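Local coordinates for protein TodX (PDB 3BS0) that probably carries aromatic hydrocarbons such as toluene across the outer membrane of Pseudomonas putida, as a beta-barrel channel of the FadL family, at residues P78-Y86 with G96-G104; V59-S70 with T107-L115. All coordinates share one frame; numbering follows the deposited sequence.

Interaction 1. Residues P78-Y86 with G96-G104; sequences PYVGPQLSY and GAGLFVSSG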
loop_
_atom_site.group_PDB
_atom_site.type_symbol
_atom_site.label_atom_id
_atom_site.label_comp_id
_atom_site.label_asym_id
_atom_site.label_seq_id
_atom_site.Cartn_x
_atom_site.Cartn_y
_atom_site.Cartn_z
ATOM N N PRO A 78 11.113 10.972 0.203
ATOM C CA PRO A 78 9.807 10.306 0.038
ATOM C C PRO A 78 8.753 10.771 -0.960
ATOM O O PRO A 78 8.795 11.872 -1.500
ATOM C CB PRO A 78 9.223 10.324 1.452
ATOM C CG PRO A 78 10.424 10.504 2.339
ATOM C CD PRO A 78 11.238 11.490 1.575
ATOM N N TYR A 79 7.785 9.887 -1.175
ATOM C CA TYR A 79 6.664 10.176 -2.042
ATOM C C TYR A 79 5.578 10.699 -1.100
ATOM O O TYR A 79 5.303 10.122 -0.043
ATOM C CB TYR A 79 6.170 8.907 -2.748
ATOM C CG TYR A 79 5.005 9.147 -3.693
ATOM C CD1 TYR A 79 5.184 9.835 -4.900
ATOM C CD2 TYR A 79 3.714 8.708 -3.368
ATOM C CE1 TYR A 79 4.102 10.083 -5.764
ATOM C CE2 TYR A 79 2.628 8.951 -4.220
ATOM C CZ TYR A 79 2.826 9.639 -5.415
ATOM O OH TYR A 79 1.744 9.888 -6.237
ATOM N N VAL A 80 4.985 11.810 -1.487
ATOM C CA VAL A 80 3.935 12.439 -0.716
ATOM C C VAL A 80 2.629 12.287 -1.487
ATOM O O VAL A 80 2.521 12.710 -2.648
ATOM C CB VAL A 80 4.241 13.910 -0.529
ATOM C CG1 VAL A 80 3.056 14.609 0.091
ATOM C CG2 VAL A 80 5.490 14.056 0.334
ATOM N N GLY A 81 1.648 11.659 -0.846
ATOM C CA GLY A 81 0.367 11.458 -1.484
ATOM C C GLY A 81 -0.670 12.423 -0.948
ATOM O O GLY A 81 -0.868 12.523 0.260
ATOM N N PRO A 82 -1.342 13.166 -1.829
ATOM C CA PRO A 82 -2.356 14.116 -1.379
ATOM C C PRO A 82 -3.677 13.389 -1.112
ATOM O O PRO A 82 -3.898 12.277 -1.615
ATOM C CB PRO A 82 -2.460 15.067 -2.556
ATOM C CG PRO A 82 -2.328 14.121 -3.727
ATOM C CD PRO A 82 -1.162 13.241 -3.293
ATOM N N GLN A 83 -4.544 14.006 -0.311
ATOM C CA GLN A 83 -5.829 13.398 -0.016
ATOM C C GLN A 83 -6.878 14.489 0.094
ATOM O O GLN A 83 -6.849 15.323 1.001
ATOM C CB GLN A 83 -5.742 12.560 1.259
ATOM C CG GLN A 83 -4.328 12.002 1.498
ATOM C CD GLN A 83 -4.310 10.626 2.138
ATOM O OE1 GLN A 83 -4.889 10.414 3.211
ATOM N NE2 GLN A 83 -3.635 9.677 1.483
ATOM N N LEU A 84 -7.777 14.490 -0.888
ATOM C CA LEU A 84 -8.879 15.439 -0.970
ATOM C C LEU A 84 -10.203 14.690 -0.863
ATOM O O LEU A 84 -10.360 13.602 -1.407
ATOM C CB LEU A 84 -8.831 16.170 -2.302
ATOM C CG LEU A 84 -8.104 17.500 -2.327
ATOM C CD1 LEU A 84 -7.642 17.787 -3.744
ATOM C CD2 LEU A 84 -9.029 18.588 -1.813
ATOM N N SER A 85 -11.157 15.270 -0.151
ATOM C CA SER A 85 -12.456 14.627 -0.006
ATOM C C SER A 85 -13.465 15.551 0.631
ATOM O O SER A 85 -13.119 16.440 1.428
ATOM C CB SER A 85 -12.342 13.339 0.818
ATOM O OG SER A 85 -12.015 13.604 2.169
ATOM N N TYR A 86 -14.719 15.329 0.266
ATOM C CA TYR A 86 -15.821 16.123 0.776
ATOM C C TYR A 86 -16.999 15.220 1.126
ATOM O O TYR A 86 -17.366 14.327 0.360
ATOM C CB TYR A 86 -16.243 17.140 -0.286
ATOM C CG TYR A 86 -17.280 18.129 0.168
ATOM C CD1 TYR A 86 -16.946 19.181 1.012
ATOM C CD2 TYR A 86 -18.600 18.025 -0.268
ATOM C CE1 TYR A 86 -17.902 20.115 1.408
ATOM C CE2 TYR A 86 -19.569 18.948 0.119
ATOM C CZ TYR A 86 -19.218 19.993 0.952
ATOM O OH TYR A 86 -20.176 20.928 1.310
ATOM N N GLY A 96 -20.473 11.285 0.092
ATOM C CA GLY A 96 -19.109 11.744 -0.026
ATOM C C GLY A 96 -18.296 11.194 -1.178
ATOM O O GLY A 96 -18.491 10.066 -1.622
ATOM N N ALA A 97 -17.373 12.018 -1.665
ATOM C CA ALA A 97 -16.472 11.636 -2.736
ATOM C C ALA A 97 -15.063 12.128 -2.352
ATOM O O ALA A 97 -14.915 12.986 -1.487
ATOM C CB ALA A 97 -16.922 12.253 -4.021
ATOM N N GLY A 98 -14.031 11.560 -2.965
ATOM C CA GLY A 98 -12.678 11.973 -2.664
ATOM C C GLY A 98 -11.637 11.244 -3.487
ATOM O O GLY A 98 -11.934 10.271 -4.174
ATOM N N LEU A 99 -10.403 11.722 -3.418
ATOM C CA LEU A 99 -9.283 11.124 -4.136
ATOM C C LEU A 99 -8.250 10.757 -3.063
ATOM O O LEU A 99 -7.806 11.612 -2.286
ATOM C CB LEU A 99 -8.698 12.149 -5.117
ATOM C CG LEU A 99 -9.721 12.890 -5.998
ATOM C CD1 LEU A 99 -9.190 14.259 -6.362
ATOM C CD2 LEU A 99 -10.028 12.083 -7.260
ATOM N N PHE A 100 -7.876 9.487 -2.992
ATOM C CA PHE A 100 -6.915 9.091 -1.986
ATOM C C PHE A 100 -5.680 8.443 -2.554
ATOM O O PHE A 100 -5.671 7.257 -2.887
ATOM C CB PHE A 100 -7.572 8.181 -0.952
ATOM C CG PHE A 100 -8.599 8.885 -0.118
ATOM C CD1 PHE A 100 -9.886 9.066 -0.592
ATOM C CD2 PHE A 100 -8.255 9.439 1.115
ATOM C CE1 PHE A 100 -10.813 9.789 0.140
ATOM C CE2 PHE A 100 -9.176 10.168 1.854
ATOM C CZ PHE A 100 -10.456 10.344 1.366
ATOM N N VAL A 101 -4.639 9.270 -2.644
ATOM C CA VAL A 101 -3.326 8.905 -3.155
ATOM C C VAL A 101 -2.526 8.170 -2.093
ATOM O O VAL A 101 -2.655 8.443 -0.901
ATOM C CB VAL A 101 -2.534 10.169 -3.568
ATOM C CG1 VAL A 101 -1.106 9.803 -3.942
ATOM C CG2 VAL A 101 -3.235 10.869 -4.738
ATOM N N SER A 102 -1.694 7.232 -2.533
ATOM C CA SER A 102 -0.866 6.481 -1.611
ATOM C C SER A 102 0.205 5.671 -2.314
ATOM O O SER A 102 0.045 5.269 -3.461
ATOM C CB SER A 102 -1.733 5.536 -0.776
ATOM O OG SER A 102 -2.364 4.567 -1.598
ATOM N N SER A 103 1.309 5.458 -1.614
ATOM C CA SER A 103 2.389 4.644 -2.124
ATOM C C SER A 103 2.075 3.297 -1.499
ATOM O O SER A 103 1.194 3.200 -0.644
ATOM C CB SER A 103 3.734 5.139 -1.606
ATOM O OG SER A 103 4.445 4.087 -0.967
ATOM N N GLY A 104 2.784 2.260 -1.916
ATOM C CA GLY A 104 2.546 0.943 -1.362
ATOM C C GLY A 104 3.783 0.134 -1.666
ATOM O O GLY A 104 3.801 -1.101 -1.589
#

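Interaction 2. Residues V59-S70 with T107-L115; sequences VHDSHGAEAKSS and TEYGSKSFL. Unlike the reference sequence in segment 59-70: Ala67 (reference Pro).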
loop_
_atom_site.group_PDB
_atom_site.type_symbol
_atom_site.label_atom_id
_atom_site.label_comp_id
_atom_site.label_asym_id
_atom_site.label_seq_id
_atom_site.Cartn_x
_atom_site.Cartn_y
_atom_site.Cartn_z
ATOM N N VAL A 59 20.204 -4.440 2.880
ATOM C CA VAL A 59 20.348 -5.784 2.360
ATOM C C VAL A 59 21.844 -6.042 2.398
ATOM O O VAL A 59 22.644 -5.170 2.043
ATOM C CB VAL A 59 19.813 -5.883 0.908
ATOM C CG1 VAL A 59 20.039 -7.281 0.343
ATOM C CG2 VAL A 59 18.324 -5.583 0.886
ATOM N N HIS A 60 22.225 -7.226 2.858
ATOM C CA HIS A 60 23.631 -7.565 2.941
ATOM C C HIS A 60 24.047 -8.743 2.096
ATOM O O HIS A 60 23.277 -9.668 1.831
ATOM C CB HIS A 60 24.036 -7.822 4.389
ATOM C CG HIS A 60 24.170 -6.582 5.204
ATOM N ND1 HIS A 60 25.264 -5.749 5.113
ATOM C CD2 HIS A 60 23.334 -6.012 6.102
ATOM C CE1 HIS A 60 25.099 -4.718 5.920
ATOM N NE2 HIS A 60 23.935 -4.854 6.533
ATOM N N ASP A 61 25.319 -8.693 1.731
ATOM C CA ASP A 61 25.973 -9.682 0.904
ATOM C C ASP A 61 26.618 -10.786 1.735
ATOM O O ASP A 61 26.650 -10.730 2.967
ATOM C CB ASP A 61 27.055 -8.975 0.088
ATOM C CG ASP A 61 27.025 -9.362 -1.351
ATOM O OD1 ASP A 61 25.978 -9.894 -1.778
ATOM O OD2 ASP A 61 28.029 -9.129 -2.056
ATOM N N SER A 62 27.135 -11.790 1.039
ATOM C CA SER A 62 27.826 -12.885 1.687
ATOM C C SER A 62 29.275 -12.459 1.787
ATOM O O SER A 62 30.143 -13.261 2.116
ATOM C CB SER A 62 27.731 -14.151 0.843
ATOM O OG SER A 62 26.405 -14.630 0.824
ATOM N N HIS A 63 29.540 -11.192 1.482
ATOM C CA HIS A 63 30.900 -10.662 1.532
ATOM C C HIS A 63 30.970 -9.398 2.378
ATOM O O HIS A 63 32.013 -8.749 2.452
ATOM C CB HIS A 63 31.404 -10.346 0.123
ATOM C CG HIS A 63 31.305 -11.493 -0.836
ATOM N ND1 HIS A 63 30.461 -11.478 -1.929
ATOM C CD2 HIS A 63 31.965 -12.675 -0.891
ATOM C CE1 HIS A 63 30.608 -12.597 -2.614
ATOM N NE2 HIS A 63 31.514 -13.341 -2.004
ATOM N N GLY A 64 29.853 -9.040 3.002
ATOM C CA GLY A 64 29.831 -7.850 3.833
ATOM C C GLY A 64 29.474 -6.575 3.093
ATOM O O GLY A 64 29.576 -5.485 3.657
ATOM N N ALA A 65 29.075 -6.701 1.832
ATOM C CA ALA A 65 28.683 -5.537 1.043
ATOM C C ALA A 65 27.237 -5.184 1.372
ATOM O O ALA A 65 26.430 -6.066 1.624
ATOM C CB ALA A 65 28.816 -5.837 -0.453
ATOM N N GLU A 66 26.913 -3.898 1.396
ATOM C CA GLU A 66 25.546 -3.518 1.682
ATOM C C GLU A 66 24.954 -2.547 0.672
ATOM O O GLU A 66 25.639 -1.718 0.085
ATOM C CB GLU A 66 25.408 -2.939 3.105
ATOM C CG GLU A 66 25.887 -1.510 3.302
ATOM C CD GLU A 66 25.713 -1.034 4.747
ATOM O OE1 GLU A 66 24.546 -0.972 5.212
ATOM O OE2 GLU A 66 26.738 -0.731 5.420
ATOM N N ALA A 67 23.656 -2.698 0.473
ATOM C CA ALA A 67 22.885 -1.853 -0.410
ATOM C C ALA A 67 21.763 -1.393 0.497
ATOM O O ALA A 67 21.102 -2.203 1.145
ATOM C CB ALA A 67 22.334 -2.656 -1.554
ATOM N N LYS A 68 21.563 -0.092 0.576
ATOM C CA LYS A 68 20.508 0.415 1.421
ATOM C C LYS A 68 19.636 1.323 0.616
ATOM O O LYS A 68 20.086 1.922 -0.361
ATOM C CB LYS A 68 21.087 1.176 2.614
ATOM C CG LYS A 68 22.199 2.130 2.267
ATOM C CD LYS A 68 22.576 2.978 3.469
ATOM C CE LYS A 68 24.088 3.111 3.585
ATOM N NZ LYS A 68 24.702 3.556 2.293
ATOM N N SER A 69 18.377 1.392 1.019
ATOM C CA SER A 69 17.413 2.254 0.364
ATOM C C SER A 69 16.774 3.143 1.406
ATOM O O SER A 69 16.286 2.667 2.420
ATOM C CB SER A 69 16.332 1.441 -0.331
ATOM O OG SER A 69 15.197 2.250 -0.539
ATOM N N SER A 70 16.787 4.436 1.130
ATOM C CA SER A 70 16.212 5.470 1.982
ATOM C C SER A 70 17.051 6.680 1.632
ATOM O O SER A 70 16.620 7.826 1.771
ATOM C CB SER A 70 16.371 5.133 3.464
ATOM O OG SER A 70 17.735 5.039 3.839
ATOM N N THR A 107 11.404 1.764 -3.307
ATOM C CA THR A 107 12.769 1.556 -2.865
ATOM C C THR A 107 13.704 2.168 -3.899
ATOM O O THR A 107 13.377 2.253 -5.092
ATOM C CB THR A 107 13.120 0.080 -2.732
ATOM O OG1 THR A 107 13.379 -0.469 -4.033
ATOM C CG2 THR A 107 11.983 -0.662 -2.086
ATOM N N GLU A 108 14.868 2.586 -3.425
ATOM C CA GLU A 108 15.870 3.194 -4.260
ATOM C C GLU A 108 17.233 2.806 -3.704
ATOM O O GLU A 108 17.691 3.342 -2.707
ATOM C CB GLU A 108 15.689 4.715 -4.268
ATOM C CG GLU A 108 16.675 5.451 -5.169
ATOM C CD GLU A 108 16.641 4.947 -6.605
ATOM O OE1 GLU A 108 15.730 5.359 -7.364
ATOM O OE2 GLU A 108 17.524 4.124 -6.960
ATOM N N TYR A 109 17.869 1.844 -4.359
ATOM C CA TYR A 109 19.179 1.362 -3.956
ATOM C C TYR A 109 20.299 2.028 -4.758
ATOM O O TYR A 109 21.479 1.881 -4.425
ATOM C CB TYR A 109 19.247 -0.149 -4.142
ATOM C CG TYR A 109 18.348 -0.935 -3.200
ATOM C CD1 TYR A 109 17.089 -1.414 -3.616
ATOM C CD2 TYR A 109 18.774 -1.229 -1.895
ATOM C CE1 TYR A 109 16.288 -2.164 -2.744
ATOM C CE2 TYR A 109 17.987 -1.975 -1.028
ATOM C CZ TYR A 109 16.753 -2.437 -1.448
ATOM O OH TYR A 109 15.996 -3.166 -0.559
ATOM N N GLY A 110 19.934 2.758 -5.809
ATOM C CA GLY A 110 20.925 3.435 -6.618
ATOM C C GLY A 110 21.550 2.468 -7.591
ATOM O O GLY A 110 20.978 1.409 -7.855
ATOM N N SER A 111 22.726 2.805 -8.115
ATOM C CA SER A 111 23.401 1.934 -9.075
ATOM C C SER A 111 24.843 1.579 -8.708
ATOM O O SER A 111 25.548 0.954 -9.494
ATOM C CB SER A 111 23.386 2.583 -10.455
ATOM O OG SER A 111 24.195 3.741 -10.475
ATOM N N LYS A 112 25.290 1.979 -7.524
ATOM C CA LYS A 112 26.666 1.683 -7.104
ATOM C C LYS A 112 26.734 0.463 -6.192
ATOM O O LYS A 112 27.806 0.080 -5.769
ATOM C CB LYS A 112 27.276 2.891 -6.380
ATOM C CG LYS A 112 27.071 4.202 -7.119
ATOM C CD LYS A 112 27.658 5.366 -6.351
ATOM C CE LYS A 112 29.187 5.301 -6.301
ATOM N NZ LYS A 112 29.751 6.426 -5.479
ATOM N N SER A 113 25.586 -0.144 -5.915
ATOM C CA SER A 113 25.500 -1.310 -5.047
ATOM C C SER A 113 25.747 -2.671 -5.729
ATOM O O SER A 113 25.783 -2.771 -6.964
ATOM C CB SER A 113 24.136 -1.336 -4.380
ATOM O OG SER A 113 23.830 -2.656 -3.987
ATOM N N PHE A 114 25.899 -3.720 -4.916
ATOM C CA PHE A 114 26.162 -5.045 -5.446
ATOM C C PHE A 114 24.950 -5.565 -6.203
ATOM O O PHE A 114 25.085 -6.383 -7.109
ATOM C CB PHE A 114 26.575 -6.024 -4.336
ATOM C CG PHE A 114 25.457 -6.427 -3.400
ATOM C CD1 PHE A 114 25.190 -5.694 -2.246
ATOM C CD2 PHE A 114 24.689 -7.558 -3.662
ATOM C CE1 PHE A 114 24.182 -6.084 -1.366
ATOM C CE2 PHE A 114 23.677 -7.957 -2.791
ATOM C CZ PHE A 114 23.422 -7.215 -1.635
ATOM N N LEU A 115 23.765 -5.079 -5.840
ATOM C CA LEU A 115 22.546 -5.493 -6.522
ATOM C C LEU A 115 22.666 -5.107 -7.999
ATOM O O LEU A 115 21.971 -5.660 -8.861
ATOM C CB LEU A 115 21.328 -4.811 -5.898
ATOM C CG LEU A 115 21.018 -5.128 -4.434
ATOM C CD1 LEU A 115 19.919 -4.202 -3.953
ATOM C CD2 LEU A 115 20.600 -6.577 -4.271
#

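Interaction 1. Residues P78-Y86 with G96-G104
Leu84 and Leu99 form an antiparallel hydrogen-bonded pair, with Leu84 N giving to Leu99 O at 3.2 Å and Leu99 N returning to Leu84 O at 2.8 Å. Tyr86 and Ala97 repeat the pattern, joined by Tyr86 N to Ala97 O at 2.9 Å and its reciprocal bond. Between these pairs Ser85 faces Gly98 as a non-hydrogen-bonded pair. The aromatic ring of Phe100, its CG anti to the carbonyl carbon (chi1 -67°), runs along the strand toward Ser85, bringing CZ to 3.6 Å from Ser85 CB, while CD2 lies 4.0 Å from Gln83 CB. The bent Gln83 chain turns its amide steeply to that ring, 78° between planes, and NE2 makes a weak bond to Val101 O. Farther along the pair, Val101 points toward the other strand, where its N bonds Pro82 O and its CB lies 3.4 Å from Pro82 CD; the Tyr79 side chain crosses that of Val101 at about a right angle, with OH 3.7 Å from Val101 CG1. With an alanine in place of Phe100, Gln83 CB and Ser85 CB would probably lose their shared packing partner, and the Gln83 side chain is likely to turn more freely. Behind this layer, Ser85 OG bonds Asn27, which precedes the first barrel strand, while Phe100 also leans on Pro138 of strand 129-143. Strand 44-60 continues the pairing on the far side of 80-90. The contact is thus a beta hairpin in the barrel wall: Gln83 and Ser85 share one face with Phe100, and Leu84, Tyr86, Ala97 and Leu99 make the other largely apolar, consistent with facing lipid.

Interaction 2. Residues V59-S70 with T107-L115
Ser69 OG accepts a nearly straight hydrogen bond from Glu108 N, 2.9 Å long with 173° at the hydrogen, tying the returning arm of the 59-69 beta hairpin to the end of strand 93-108. The OG is anti to the Ser69 backbone N (chi1 159°), which carries it over to the Glu108 amide, while Ser69 CB sits almost centrally over one face of the Tyr109 ring, 3.9 Å from its centroid. The opposite face of Tyr109 receives Leu115 CD1, so the ring is held between a serine methylene and a leucine methyl, with the Ala67 and Lys68 backbone at its edge. Tyr109 OH is bonded to Pro368 O, which fixes the outer end of the ring.

Leu115 also serves the second ring: its CG lies over the rim of one face of Phe114, and the Asp61 side chain runs antiparallel to that of Phe114 over the other face, its carboxylate plane turned 30° from the ring. There Asp61 CB stands 4.3 Å from the Phe114 centroid in a CH-pi contact. Val59 O meets the edge of Phe114 in plane. Ala67, a proline in the reference sequence, directs its CB toward the loop, where it touches Tyr109, Phe114 and Leu115, 3.7 Å from Leu115 CD1 and 3.9 Å from Phe114 CE1. Around this packing, Leu416 adds to the cover of Phe114. The hairpin therefore rests mainly on apolar and aromatic groups of the loop that follows strand 93-108. Val59 touches both aromatic side chains with its two branches: CG1 lies 3.9 Å from Phe114 CZ, and CG2 lies 3.7 Å from Tyr109 OH.

How the interactions relate
The two contacts lie about 31 Å apart, centre to centre, and share strand 93-108. Interaction 1 uses the earlier part of that strand, where it pairs with strand 80-90; interaction 2 takes up its last residues and the loop beyond. Along the chain the order is 59-70, 78-86, 96-104, 107-115, so interaction 1 is nested within the loop closed by interaction 2. Strand 44-60, which pairs with 80-90 and with the short strand 66-69, also links them through the barrel wall. Interaction 1 thus builds the wall itself, whereas interaction 2 packs the hairpin of strands 44-60 and 66-69 against the loop that follows strand 93-108, probably on the extracellular side as in FadL relatives.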